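PDB 3K63: membrane-associated lipoprotein from Ureaplasma parvum, which is of unknown function but is probably anchored to the cell membrane as a lipoprotein, this chain being its lipoprotein-associated type-17 domain. Local coordinates for residues Gln31-Pro34 against Ser35-Tyr38. Residues are numbered along the deposited sequence; the frame is centred on the assembly and turned at random.
Sequences QLLP and SQIY
Q36 folds its side chain back over the N-terminus of helix 34-40 and accepts the backbone N-H of L33, the N-cap residue. With Q36 in the third helical position, this bond is the reciprocal, side-chain half of a capping box. The classical box pairs it with an N-cap side chain, but leucine has no polar group to offer, so only this half is formed; the L33 carbonyl faces the first turn, as an N-cap carbonyl normally does. Q36 OE1 lies 2.6 Å from L33 N, and the N-H points almost straight at it (170°), meeting the oxygen off the C=O axis and 16° out of the carbonyl plane. CG of Q36 sits beside its own backbone N (chi1 -66°), and the extended chain beyond carries the amide back to L33, where OE1 also rests 3.3 Å from L33 CB. Glutamine suits the place because its length spans the turn while its amide supplies an acceptor.

L33 O receives two weak bonds, from Q36 N at a poor angle and from I37 N at 3.3 Å. P34 fits the first helical turn, since it has no N-H to satisfy and its ring fixes phi near the helical value; its carbonyl accepts Y38 N in the first i to i+4 bond of the helix that is not weak. The hydroxyl of S35 is hydrogen-bonded to E112 OE1 and N74 ND2, so a small polar side chain suits this buried place, tying the helix start to helix 70-76 and the C-terminal loop. On the apolar side L32 and I37 cross at about a right angle, both branched chains suiting a buried site, and L32 CB meets I37 CD1 at 4.0 Å.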
# COMPACT_ATOMS: atom_id res chain seq x y z
N GLN A 31 -7.27 -2.22 10.88
CA GLN A 31 -8.70 -2.54 10.95
C GLN A 31 -9.15 -2.97 9.54
O GLN A 31 -10.33 -3.27 9.31
CB GLN A 31 -9.52 -1.33 11.41
CG GLN A 31 -9.27 -0.94 12.87
CD GLN A 31 -9.87 0.42 13.23
OE1 GLN A 31 -10.32 1.17 12.36
NE2 GLN A 31 -9.87 0.75 14.53
N LEU A 32 -8.20 -3.03 8.62
CA LEU A 32 -8.49 -3.40 7.23
C LEU A 32 -7.75 -4.62 6.72
O LEU A 32 -6.53 -4.67 6.72
CB LEU A 32 -8.19 -2.23 6.30
CG LEU A 32 -9.10 -1.02 6.39
CD1 LEU A 32 -8.47 0.11 5.62
CD2 LEU A 32 -10.49 -1.36 5.85
N LEU A 33 -8.51 -5.60 6.26
CA LEU A 33 -7.92 -6.81 5.72
C LEU A 33 -7.28 -6.47 4.37
O LEU A 33 -7.79 -5.62 3.64
CB LEU A 33 -8.99 -7.87 5.51
CG LEU A 33 -9.55 -8.59 6.74
CD1 LEU A 33 -10.89 -9.24 6.38
CD2 LEU A 33 -8.54 -9.63 7.25
N PRO A 34 -6.15 -7.11 4.04
CA PRO A 34 -5.56 -6.78 2.75
C PRO A 34 -6.58 -6.91 1.63
O PRO A 34 -6.61 -6.07 0.73
CB PRO A 34 -4.42 -7.78 2.63
CG PRO A 34 -3.90 -7.80 4.05
CD PRO A 34 -5.19 -7.83 4.89
N SER A 35 -7.43 -7.94 1.69
CA SER A 35 -8.43 -8.17 0.65
C SER A 35 -9.40 -7.01 0.50
O SER A 35 -9.80 -6.69 -0.61
CB SER A 35 -9.18 -9.49 0.90
OG SER A 35 -9.87 -9.48 2.13
N GLN A 36 -9.79 -6.38 1.60
CA GLN A 36 -10.69 -5.23 1.54
C GLN A 36 -10.04 -4.08 0.76
O GLN A 36 -10.68 -3.44 -0.08
CB GLN A 36 -11.04 -4.73 2.96
CG GLN A 36 -11.84 -5.69 3.82
CD GLN A 36 -11.99 -5.19 5.23
OE1 GLN A 36 -11.08 -5.34 6.06
NE2 GLN A 36 -13.13 -4.57 5.51
N ILE A 37 -8.77 -3.81 1.04
CA ILE A 37 -8.05 -2.74 0.37
C ILE A 37 -7.89 -3.02 -1.13
O ILE A 37 -8.10 -2.15 -1.97
CB ILE A 37 -6.66 -2.52 1.03
CG1 ILE A 37 -6.85 -1.94 2.44
CG2 ILE A 37 -5.80 -1.59 0.17
CD1 ILE A 37 -5.60 -1.92 3.32
N TYR A 38 -7.53 -4.26 -1.44
CA TYR A 38 -7.35 -4.70 -2.82
C TYR A 38 -8.63 -4.56 -3.67
O TYR A 38 -8.56 -4.26 -4.86
CB TYR A 38 -6.92 -6.16 -2.80
CG TYR A 38 -6.79 -6.81 -4.16
CD1 TYR A 38 -5.60 -6.75 -4.87
CD2 TYR A 38 -7.86 -7.50 -4.72
CE1 TYR A 38 -5.47 -7.37 -6.11
CE2 TYR A 38 -7.75 -8.12 -5.95
CZ TYR A 38 -6.55 -8.05 -6.65
OH TYR A 38 -6.43 -8.66 -7.88